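Local coordinates for protein glycosyltransferase Gtf1 (Streptococcus pneumoniae, PDB 4PQG) that is a glycosyltransferase of the GT-B clan, with uridine-5'-diphosphate bound in the cleft between its two Rossmann-like domains and an extended beta-sheet domain alongside, at residues 12-17 / 222-227; 24-29 / 226-231; 247-252 / 281-286. One frame throughout, in Å; residues are numbered along the deposited sequence.

Contact 1: residues 12-17 / 222-227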
loop_
_atom_site.group_PDB
_atom_site.type_symbol
_atom_site.label_atom_id
_atom_site.label_comp_id
_atom_site.label_asym_id
_atom_site.label_seq_id
_atom_site.Cartn_x
_atom_site.Cartn_y
_atom_site.Cartn_z
ATOM N N TYR A 12 -16.697 5.114 3.808
ATOM C CA TYR A 12 -16.198 3.780 3.493
ATOM C C TYR A 12 -15.155 3.934 2.413
ATOM O O TYR A 12 -15.404 4.566 1.390
ATOM C CB TYR A 12 -17.333 2.859 3.004
ATOM C CG TYR A 12 -18.394 2.631 4.061
ATOM C CD1 TYR A 12 -18.228 1.661 5.060
ATOM C CD2 TYR A 12 -19.554 3.412 4.082
ATOM C CE1 TYR A 12 -19.197 1.470 6.046
ATOM C CE2 TYR A 12 -20.529 3.225 5.058
ATOM C CZ TYR A 12 -20.344 2.263 6.033
ATOM O OH TYR A 12 -21.312 2.117 6.992
ATOM N N ASN A 13 -13.987 3.352 2.648
ATOM C CA ASN A 13 -12.880 3.418 1.706
ATOM C C ASN A 13 -12.544 1.990 1.272
ATOM O O ASN A 13 -12.384 1.106 2.122
ATOM C CB ASN A 13 -11.658 4.032 2.387
ATOM C CG ASN A 13 -11.965 5.361 3.072
ATOM O OD1 ASN A 13 -11.578 6.406 2.579
ATOM N ND2 ASN A 13 -12.639 5.313 4.232
ATOM N N ILE A 14 -12.405 1.791 -0.033
ATOM C CA ILE A 14 -12.254 0.452 -0.619
ATOM C C ILE A 14 -10.911 0.280 -1.345
ATOM O O ILE A 14 -10.555 1.068 -2.234
ATOM C CB ILE A 14 -13.437 0.123 -1.562
ATOM C CG1 ILE A 14 -14.740 0.023 -0.742
ATOM C CG2 ILE A 14 -13.207 -1.193 -2.280
ATOM C CD1 ILE A 14 -16.015 0.032 -1.557
ATOM N N ASN A 15 -10.165 -0.739 -0.931
ATOM C CA ASN A 15 -8.882 -1.074 -1.532
ATOM C C ASN A 15 -8.866 -2.596 -1.717
ATOM O O ASN A 15 -9.673 -3.308 -1.110
ATOM C CB ASN A 15 -7.745 -0.614 -0.608
ATOM C CG ASN A 15 -6.369 -0.590 -1.295
ATOM O OD1 ASN A 15 -6.220 -0.942 -2.459
ATOM N ND2 ASN A 15 -5.364 -0.176 -0.551
ATOM N N LEU A 16 -7.957 -3.100 -2.547
ATOM C CA LEU A 16 -7.817 -4.546 -2.674
ATOM C C LEU A 16 -7.128 -5.162 -1.455
ATOM O O LEU A 16 -7.699 -5.999 -0.770
ATOM C CB LEU A 16 -7.116 -4.929 -3.989
ATOM C CG LEU A 16 -7.795 -4.340 -5.227
ATOM C CD1 LEU A 16 -7.061 -4.746 -6.493
ATOM C CD2 LEU A 16 -9.262 -4.746 -5.284
ATOM N N GLY A 17 -5.909 -4.731 -1.169
ATOM C CA GLY A 17 -5.097 -5.434 -0.192
ATOM C C GLY A 17 -4.109 -4.564 0.536
ATOM O O GLY A 17 -4.123 -3.329 0.411
ATOM N N ASP A 222 -23.953 8.814 3.407
ATOM C CA ASP A 222 -22.660 8.105 3.401
ATOM C C ASP A 222 -21.833 8.470 2.185
ATOM O O ASP A 222 -22.376 8.895 1.157
ATOM C CB ASP A 222 -22.863 6.590 3.445
ATOM C CG ASP A 222 -23.336 6.111 4.790
ATOM O OD1 ASP A 222 -22.990 6.737 5.819
ATOM O OD2 ASP A 222 -24.054 5.103 4.815
ATOM N N LEU A 223 -20.519 8.305 2.320
ATOM C CA LEU A 223 -19.587 8.452 1.216
ATOM C C LEU A 223 -18.758 7.168 1.022
ATOM O O LEU A 223 -18.150 6.653 1.964
ATOM C CB LEU A 223 -18.647 9.638 1.468
ATOM C CG LEU A 223 -17.570 9.989 0.418
ATOM C CD1 LEU A 223 -18.147 10.198 -0.985
ATOM C CD2 LEU A 223 -16.756 11.204 0.855
ATOM N N VAL A 224 -18.746 6.671 -0.208
ATOM C CA VAL A 224 -17.880 5.550 -0.587
ATOM C C VAL A 224 -16.721 6.129 -1.403
ATOM O O VAL A 224 -16.930 6.783 -2.430
ATOM C CB VAL A 224 -18.659 4.466 -1.370
ATOM C CG1 VAL A 224 -17.727 3.360 -1.863
ATOM C CG2 VAL A 224 -19.759 3.881 -0.485
ATOM N N ILE A 225 -15.510 5.910 -0.910
ATOM C CA ILE A 225 -14.304 6.331 -1.600
ATOM C C ILE A 225 -13.585 5.086 -2.109
ATOM O O ILE A 225 -13.178 4.213 -1.329
ATOM C CB ILE A 225 -13.377 7.141 -0.687
ATOM C CG1 ILE A 225 -14.137 8.347 -0.108
ATOM C CG2 ILE A 225 -12.114 7.558 -1.433
ATOM C CD1 ILE A 225 -13.360 9.160 0.899
ATOM N N LEU A 226 -13.424 5.040 -3.419
ATOM C CA LEU A 226 -12.828 3.904 -4.089
ATOM C C LEU A 226 -11.359 4.143 -4.468
ATOM O O LEU A 226 -11.047 4.945 -5.355
ATOM C CB LEU A 226 -13.656 3.585 -5.325
ATOM C CG LEU A 226 -13.395 2.306 -6.114
ATOM C CD1 LEU A 226 -13.466 1.094 -5.205
ATOM C CD2 LEU A 226 -14.442 2.217 -7.221
ATOM N N ASP A 227 -10.473 3.419 -3.807
ATOM C CA ASP A 227 -9.038 3.536 -4.078
ATOM C C ASP A 227 -8.518 2.598 -5.163
ATOM O O ASP A 227 -7.753 3.017 -6.056
ATOM C CB ASP A 227 -8.264 3.390 -2.773
ATOM C CG ASP A 227 -8.406 4.620 -1.914
ATOM O OD1 ASP A 227 -7.951 5.690 -2.403
ATOM O OD2 ASP A 227 -8.995 4.537 -0.804
#
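Ile-14 and Leu-226 meet where strands 12-15 and 223-226 run alongside each other in the same direction, their axes 4.6 Å apart and turned by 21°. The parallel ladder is regular: Ile-14 N donates to Ile-225 O at 2.9 Å, and Ile-14 O accepts from Asp-227 N at 2.8 Å. Tyr-12 repeats the pattern two residues earlier, between Leu-223 O and Ile-225 N, the second bond being nearly straight (175°). Packing is tight on the face that carries Ile-14, Val-224 and Leu-226. Here Ile-14 forks across two neighbours: its CD1 touches Val-224 CG1 at 3.8 Å, while its CG2, anti to the backbone N, comes to 3.7 Å from Leu-226 CD1. On the other face Asn-13 and Ile-225 lie side by side, with the amide of Asn-13 satisfied beyond this pair by Arg-32 and the carbonyl of Lys-44. The contact loosens at its ends. The Tyr-12 ring presents an edge to Asp-222, its CE2 4.0 Å from OD2 and the carboxylate plane almost perpendicular (88°); that oxygen is bonded to Asn-219 N and tag residue His-6. At the far end Leu-16 and Gly-17, partly exposed, turn off from the second strand. Strands 10-15 and 223-226 lie next to each other in a seven-stranded parallel sheet of order 3-2-1-4-5-6-7, the central first and fourth strands of a Rossmann-like domain.

Contact 2: residues 24-29 / 226-231. With UDP (uridine-5'-diphosphate), chain C; NAG (2-acetamido-2-deoxy-beta-D-glucopyranose), chain D.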
loop_
_atom_site.group_PDB
_atom_site.type_symbol
_atom_site.label_atom_id
_atom_site.label_comp_id
_atom_site.label_asym_id
_atom_site.label_seq_id
_atom_site.Cartn_x
_atom_site.Cartn_y
_atom_site.Cartn_z
ATOM N N GLY A 24 2.334 3.328 -1.856
ATOM C CA GLY A 24 1.761 4.599 -1.442
ATOM C C GLY A 24 0.250 4.636 -1.456
ATOM O O GLY A 24 -0.327 5.429 -0.738
ATOM N N VAL A 25 -0.397 3.802 -2.269
ATOM C CA VAL A 25 -1.876 3.724 -2.246
ATOM C C VAL A 25 -2.367 3.386 -0.830
ATOM O O VAL A 25 -3.269 4.051 -0.295
ATOM C CB VAL A 25 -2.447 2.718 -3.282
ATOM C CG1 VAL A 25 -3.978 2.647 -3.193
ATOM C CG2 VAL A 25 -2.020 3.096 -4.702
ATOM N N GLU A 26 -1.747 2.373 -0.222
ATOM C CA GLU A 26 -2.084 1.952 1.129
ATOM C C GLU A 26 -1.669 2.984 2.178
ATOM O O GLU A 26 -2.399 3.220 3.161
ATOM C CB GLU A 26 -1.448 0.588 1.449
ATOM C CG GLU A 26 -2.128 -0.580 0.720
ATOM C CD GLU A 26 -1.841 -0.578 -0.769
ATOM O OE1 GLU A 26 -2.810 -0.565 -1.570
ATOM O OE2 GLU A 26 -0.643 -0.547 -1.142
ATOM N N TYR A 27 -0.507 3.595 1.983
ATOM C CA TYR A 27 -0.074 4.665 2.892
ATOM C C TYR A 27 -0.988 5.900 2.798
ATOM O O TYR A 27 -1.292 6.532 3.824
ATOM C CB TYR A 27 1.411 5.005 2.694
ATOM C CG TYR A 27 2.281 3.971 3.361
ATOM C CD1 TYR A 27 2.586 4.075 4.711
ATOM C CD2 TYR A 27 2.745 2.852 2.657
ATOM C CE1 TYR A 27 3.353 3.113 5.342
ATOM C CE2 TYR A 27 3.518 1.880 3.280
ATOM C CZ TYR A 27 3.805 2.020 4.625
ATOM O OH TYR A 27 4.558 1.092 5.268
ATOM N N ALA A 28 -1.416 6.236 1.581
ATOM C CA ALA A 28 -2.393 7.310 1.380
ATOM C C ALA A 28 -3.678 7.050 2.167
ATOM O O ALA A 28 -4.281 7.980 2.727
ATOM C CB ALA A 28 -2.724 7.481 -0.095
ATOM N N GLN A 29 -4.118 5.796 2.176
ATOM C CA GLN A 29 -5.296 5.416 2.948
ATOM C C GLN A 29 -5.035 5.613 4.436
ATOM O O GLN A 29 -5.913 6.064 5.175
ATOM C CB GLN A 29 -5.674 3.959 2.695
ATOM C CG GLN A 29 -6.334 3.659 1.361
ATOM C CD GLN A 29 -7.105 2.344 1.411
ATOM O OE1 GLN A 29 -6.585 1.325 1.871
ATOM N NE2 GLN A 29 -8.363 2.377 0.984
ATOM N N LEU A 226 -13.424 5.040 -3.419
ATOM C CA LEU A 226 -12.828 3.904 -4.089
ATOM C C LEU A 226 -11.359 4.143 -4.468
ATOM O O LEU A 226 -11.047 4.945 -5.355
ATOM C CB LEU A 226 -13.656 3.585 -5.325
ATOM C CG LEU A 226 -13.395 2.306 -6.114
ATOM C CD1 LEU A 226 -13.466 1.094 -5.205
ATOM C CD2 LEU A 226 -14.442 2.217 -7.221
ATOM N N ASP A 227 -10.473 3.419 -3.807
ATOM C CA ASP A 227 -9.038 3.536 -4.078
ATOM C C ASP A 227 -8.518 2.598 -5.163
ATOM O O ASP A 227 -7.753 3.017 -6.056
ATOM C CB ASP A 227 -8.264 3.390 -2.773
ATOM C CG ASP A 227 -8.406 4.620 -1.914
ATOM O OD1 ASP A 227 -7.951 5.690 -2.403
ATOM O OD2 ASP A 227 -8.995 4.537 -0.804
ATOM N N ARG A 228 -8.941 1.343 -5.083
ATOM C CA ARG A 228 -8.596 0.314 -6.055
ATOM C C ARG A 228 -9.771 -0.623 -6.174
ATOM O O ARG A 228 -10.440 -0.917 -5.168
ATOM C CB ARG A 228 -7.456 -0.519 -5.548
ATOM C CG ARG A 228 -6.082 -0.029 -5.849
ATOM C CD ARG A 228 -5.204 -1.250 -5.665
ATOM N NE ARG A 228 -4.043 -1.019 -4.810
ATOM C CZ ARG A 228 -2.843 -0.721 -5.284
ATOM N NH1 ARG A 228 -2.672 -0.599 -6.598
ATOM N NH2 ARG A 228 -1.824 -0.547 -4.449
ATOM N N GLU A 229 -9.978 -1.156 -7.374
ATOM C CA GLU A 229 -11.308 -1.666 -7.738
ATOM C C GLU A 229 -11.292 -2.793 -8.770
ATOM O O GLU A 229 -12.360 -3.213 -9.258
ATOM C CB GLU A 229 -12.159 -0.455 -8.198
ATOM C CG GLU A 229 -13.068 -0.611 -9.405
ATOM C CD GLU A 229 -12.383 -0.457 -10.761
ATOM O OE1 GLU A 229 -11.132 -0.415 -10.854
ATOM O OE2 GLU A 229 -13.128 -0.402 -11.762
ATOM N N THR A 230 -10.099 -3.285 -9.113
ATOM C CA THR A 230 -10.009 -4.381 -10.089
ATOM C C THR A 230 -10.902 -5.546 -9.688
ATOM O O THR A 230 -10.776 -6.054 -8.591
ATOM C CB THR A 230 -8.560 -4.890 -10.266
ATOM O OG1 THR A 230 -7.782 -3.866 -10.892
ATOM C CG2 THR A 230 -8.537 -6.142 -11.145
ATOM N N GLY A 231 -11.823 -5.930 -10.567
ATOM C CA GLY A 231 -12.701 -7.070 -10.345
ATOM C C GLY A 231 -14.076 -6.740 -9.764
ATOM O O GLY A 231 -15.031 -7.497 -9.965
HETATM N N1 UDP C . 7.559 3.561 2.758
HETATM C C2 UDP C . 7.867 3.070 4.046
HETATM N N3 UDP C . 9.033 2.473 4.247
HETATM C C4 UDP C . 9.938 2.305 3.273
HETATM C C5 UDP C . 9.670 2.769 1.981
HETATM C C6 UDP C . 8.447 3.412 1.752
HETATM O O2 UDP C . 7.063 3.202 5.003
HETATM O O4 UDP C . 11.016 1.732 3.549
HETATM C "C1'" UDP C . 6.276 4.255 2.575
HETATM C "C2'" UDP C . 6.544 5.754 2.460
HETATM O "O2'" UDP C . 6.627 6.431 3.730
HETATM C "C3'" UDP C . 5.394 6.282 1.620
HETATM C "C4'" UDP C . 4.947 5.070 0.808
HETATM O "O4'" UDP C . 5.636 3.927 1.341
HETATM O "O3'" UDP C . 4.313 6.715 2.455
HETATM C "C5'" UDP C . 5.303 5.185 -0.673
HETATM O "O5'" UDP C . 4.454 6.154 -1.264
HETATM P PA UDP C . 4.881 6.944 -2.594
HETATM O O1A UDP C . 3.764 7.877 -2.978
HETATM O O2A UDP C . 6.250 7.524 -2.331
HETATM O O3A UDP C . 5.223 5.835 -3.715
HETATM P PB UDP C . 4.304 4.711 -4.410
HETATM O O1B UDP C . 4.709 4.767 -5.866
HETATM O O2B UDP C . 4.669 3.418 -3.699
HETATM O O3B UDP C . 2.867 5.160 -4.222
HETATM C C1 NAG D . 0.963 6.038 -5.958
HETATM C C2 NAG D . 1.680 6.957 -6.938
HETATM C C3 NAG D . 2.247 7.957 -5.923
HETATM C C4 NAG D . 1.168 8.487 -4.964
HETATM C C5 NAG D . 0.333 7.321 -4.366
HETATM C C6 NAG D . -0.714 7.737 -3.340
HETATM C C7 NAG D . 3.151 6.583 -8.845
HETATM C C8 NAG D . 4.327 5.795 -9.348
HETATM N N2 NAG D . 2.779 6.301 -7.608
HETATM O O1 NAG D . 0.982 4.647 -6.109
HETATM O O3 NAG D . 2.955 9.013 -6.551
HETATM O O4 NAG D . 1.810 9.187 -3.926
HETATM O O5 NAG D . -0.228 6.628 -5.484
HETATM O O6 NAG D . -1.698 8.468 -4.036
HETATM O O7 NAG D . 2.586 7.419 -9.570
HETATM O O HOH W 1 -3.881 -3.308 -2.602
#
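Val-25 and Asp-227, 7.4 Å apart, are the nearest CA pair between the first turn of helix 24-38 and the loop that leaves strand 223-226. In this Rossmann-like domain the start of the first helix packs here against the loop after the fourth strand, at the sheet's C-terminal ends, and faces the bound diphosphate: Gly-24 N donates to UDP O2B at 3.0 Å, where a CB would collide with the ligand. Tyr-27 lays a ring face under the ribose, with UDP C1' 3.7 Å above its centre. Val-25 CG2 sits 3.6 Å above the Arg-228 guanidinium plane, offset toward the rim, while Glu-26 comes in at the edge, the two flat groups nearly coplanar (12° apart). Arg-228 NH2 forms a salt bridge with the syn lone pair of Glu-26 OE1 at 3.0 Å, Glu-26 bending at chi2 (71°). A water donates to that oxygen and accepts a weak bond from Arg-228 NE; Asn-15 and Ser-23 also hold the carboxylate. Asp-227 bonds His-250 through OD1 and Arg-32 through OD2, in a salt bridge. One turn on, Gln-29 slides past Asp-227, and its NE2 meets Asp-227 OD2 at 2.9 Å from above the carboxylate plane, 37° out of it.

Contact 3: residues 247-252 / 281-286. With NAG (2-acetamido-2-deoxy-beta-D-glucopyranose), chain D.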
loop_
_atom_site.group_PDB
_atom_site.type_symbol
_atom_site.label_atom_id
_atom_site.label_comp_id
_atom_site.label_asym_id
_atom_site.label_seq_id
_atom_site.Cartn_x
_atom_site.Cartn_y
_atom_site.Cartn_z
ATOM N N VAL A 247 -14.067 8.597 -6.465
ATOM C CA VAL A 247 -12.969 7.767 -6.989
ATOM C C VAL A 247 -11.670 8.550 -6.822
ATOM O O VAL A 247 -11.547 9.685 -7.311
ATOM C CB VAL A 247 -13.175 7.387 -8.471
ATOM C CG1 VAL A 247 -11.899 6.792 -9.089
ATOM C CG2 VAL A 247 -14.362 6.440 -8.619
ATOM N N VAL A 248 -10.716 7.962 -6.107
ATOM C CA VAL A 248 -9.408 8.585 -5.957
ATOM C C VAL A 248 -8.492 8.108 -7.075
ATOM O O VAL A 248 -8.378 6.897 -7.314
ATOM C CB VAL A 248 -8.783 8.273 -4.593
ATOM C CG1 VAL A 248 -7.446 8.979 -4.429
ATOM C CG2 VAL A 248 -9.716 8.718 -3.484
ATOM N N VAL A 249 -7.879 9.074 -7.757
ATOM C CA VAL A 249 -6.895 8.822 -8.803
ATOM C C VAL A 249 -5.515 8.893 -8.145
ATOM O O VAL A 249 -5.137 9.924 -7.593
ATOM C CB VAL A 249 -7.007 9.861 -9.943
ATOM C CG1 VAL A 249 -5.994 9.577 -11.050
ATOM C CG2 VAL A 249 -8.430 9.895 -10.496
ATOM N N HIS A 250 -4.777 7.788 -8.160
ATOM C CA HIS A 250 -3.507 7.735 -7.419
ATOM C C HIS A 250 -2.240 7.994 -8.201
ATOM O O HIS A 250 -1.366 8.764 -7.758
ATOM C CB HIS A 250 -3.399 6.422 -6.667
ATOM C CG HIS A 250 -4.323 6.339 -5.489
ATOM N ND1 HIS A 250 -4.055 6.939 -4.322
ATOM C CD2 HIS A 250 -5.546 5.704 -5.336
ATOM C CE1 HIS A 250 -5.052 6.698 -3.458
ATOM N NE2 HIS A 250 -5.959 5.927 -4.077
ATOM N N ALA A 251 -2.116 7.354 -9.352
ATOM C CA ALA A 251 -0.918 7.499 -10.178
ATOM C C ALA A 251 -1.282 8.316 -11.428
ATOM O O ALA A 251 -2.415 8.820 -11.537
ATOM C CB ALA A 251 -0.405 6.115 -10.559
ATOM N N GLU A 252 -0.334 8.455 -12.358
ATOM C CA GLU A 252 -0.623 8.986 -13.697
ATOM C C GLU A 252 -1.759 8.156 -14.308
ATOM O O GLU A 252 -1.791 6.949 -14.128
ATOM C CB GLU A 252 0.637 8.901 -14.560
ATOM C CG GLU A 252 0.524 9.503 -15.955
ATOM C CD GLU A 252 0.185 10.982 -15.924
ATOM O OE1 GLU A 252 1.099 11.811 -16.096
ATOM O OE2 GLU A 252 -0.999 11.331 -15.704
ATOM N N ASP A 281 -19.785 10.771 -8.187
ATOM C CA ASP A 281 -20.108 12.102 -7.668
ATOM C C ASP A 281 -18.931 13.068 -7.804
ATOM O O ASP A 281 -19.109 14.180 -8.283
ATOM C CB ASP A 281 -20.606 12.015 -6.233
ATOM C CG ASP A 281 -21.950 11.325 -6.147
ATOM O OD1 ASP A 281 -22.947 11.903 -6.623
ATOM O OD2 ASP A 281 -22.008 10.186 -5.653
ATOM N N PHE A 282 -17.730 12.628 -7.413
ATOM C CA PHE A 282 -16.509 13.378 -7.723
ATOM C C PHE A 282 -15.245 12.523 -7.785
ATOM O O PHE A 282 -15.157 11.500 -7.127
ATOM C CB PHE A 282 -16.301 14.556 -6.765
ATOM C CG PHE A 282 -16.188 14.178 -5.318
ATOM C CD1 PHE A 282 -14.948 14.131 -4.698
ATOM C CD2 PHE A 282 -17.333 13.938 -4.549
ATOM C CE1 PHE A 282 -14.842 13.821 -3.348
ATOM C CE2 PHE A 282 -17.235 13.622 -3.203
ATOM C CZ PHE A 282 -15.985 13.571 -2.597
ATOM N N PHE A 283 -14.293 12.946 -8.610
ATOM C CA PHE A 283 -12.962 12.350 -8.599
ATOM C C PHE A 283 -12.047 13.185 -7.710
ATOM O O PHE A 283 -12.185 14.413 -7.648
ATOM C CB PHE A 283 -12.398 12.268 -10.010
ATOM C CG PHE A 283 -13.160 11.341 -10.922
ATOM C CD1 PHE A 283 -12.783 9.996 -11.043
ATOM C CD2 PHE A 283 -14.248 11.799 -11.666
ATOM C CE1 PHE A 283 -13.481 9.141 -11.882
ATOM C CE2 PHE A 283 -14.948 10.948 -12.504
ATOM C CZ PHE A 283 -14.557 9.616 -12.616
ATOM N N ILE A 284 -11.135 12.509 -7.011
ATOM C CA ILE A 284 -10.104 13.166 -6.214
ATOM C C ILE A 284 -8.727 12.944 -6.860
ATOM O O ILE A 284 -8.368 11.804 -7.187
ATOM C CB ILE A 284 -10.086 12.635 -4.760
ATOM C CG1 ILE A 284 -11.488 12.692 -4.137
ATOM C CG2 ILE A 284 -9.092 13.418 -3.904
ATOM C CD1 ILE A 284 -11.560 12.104 -2.728
ATOM N N VAL A 285 -7.978 14.030 -7.073
ATOM C CA VAL A 285 -6.572 13.950 -7.516
ATOM C C VAL A 285 -5.666 14.693 -6.548
ATOM O O VAL A 285 -6.132 15.576 -5.837
ATOM C CB VAL A 285 -6.338 14.518 -8.931
ATOM C CG1 VAL A 285 -7.141 13.753 -9.967
ATOM C CG2 VAL A 285 -6.660 16.009 -8.979
ATOM N N SER A 286 -4.369 14.375 -6.541
ATOM C CA SER A 286 -3.464 14.956 -5.555
ATOM C C SER A 286 -2.903 16.349 -5.878
ATOM O O SER A 286 -2.463 17.049 -4.972
ATOM C CB SER A 286 -2.307 14.009 -5.253
ATOM O OG SER A 286 -2.784 12.845 -4.599
HETATM C C1 NAG D . 0.963 6.038 -5.958
HETATM C C2 NAG D . 1.680 6.957 -6.938
HETATM C C3 NAG D . 2.247 7.957 -5.923
HETATM C C4 NAG D . 1.168 8.487 -4.964
HETATM C C5 NAG D . 0.333 7.321 -4.366
HETATM C C6 NAG D . -0.714 7.737 -3.340
HETATM C C7 NAG D . 3.151 6.583 -8.845
HETATM C C8 NAG D . 4.327 5.795 -9.348
HETATM N N2 NAG D . 2.779 6.301 -7.608
HETATM O O1 NAG D . 0.982 4.647 -6.109
HETATM O O3 NAG D . 2.955 9.013 -6.551
HETATM O O4 NAG D . 1.810 9.187 -3.926
HETATM O O5 NAG D . -0.228 6.628 -5.484
HETATM O O6 NAG D . -1.698 8.468 -4.036
HETATM O O7 NAG D . 2.586 7.419 -9.570
HETATM O O HOH W 2 -3.346 11.983 -7.945
HETATM O O HOH W 3 -1.685 10.591 -5.774
#
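The beta-alpha-beta unit of strand 244-248, helix 271-275 and strand 282-285 closes where Val-247 and Val-248 pair in parallel with Phe-283 and Ile-284. Three backbone bonds stitch it together: Val-247 N to Phe-282 O at 3.2 Å, then Ile-284 N to Val-247 O, and finally Val-249 N to Ile-284 O at 2.8 Å and almost straight (175°). The side chains between them are apolar. Val-247 lies beside Phe-283 and points the same way, its CB 3.7 Å from ring atom CD1; Phe-274 and Phe-298 meet the same ring. On the face that carries Val-248 and Ile-284, Val-248 CG2 reaches Ile-284 CD1 at 3.9 Å, and one residue on, Val-249 CB rests on Val-285 CG1. Val-248 also looks ahead along the chain, its CG1 lying 3.3 Å above the plane of the His-250 ring, offset toward the rim. That ring is bonded at both nitrogens: NE2 to Asp-227, and ND1 by a 2.8 Å hydrogen bond to NAG O6, which lies in the ring plane. One water joins Val-249 O to Ser-286 N; another links His-250 O, Ser-286 OG and the same NAG O6. The chemistry thus divides along the strands, an apolar body giving way at the C-terminal ends to polar atoms, where bonds at both nitrogens probably restrict rotation of the His-250 ring.

Overall arrangement
From the N terminus, contact 1 opens on strand 10-15 and contact 2 on the helix 24-38 that follows. Both close some two hundred residues later on one stretch, sharing Leu-226 and Asp-227, so the two large loops overlap almost entirely, contact 2 starting and ending slightly later, and both include the extended beta-sheet domain. Contact 3 comes afterwards in series and closes a much shorter loop around helix 271-275. Contacts 1 and 3 belong to one parallel sheet, where strands 223-226 and 244-248 are neighbours, whereas contact 2 brings the first helix over the C-terminal ends of its strands. Contacts 2 and 3 both touch NAG, whose other partners, such as Glu-412 and Gly-415, come from the later Rossmann-like domain.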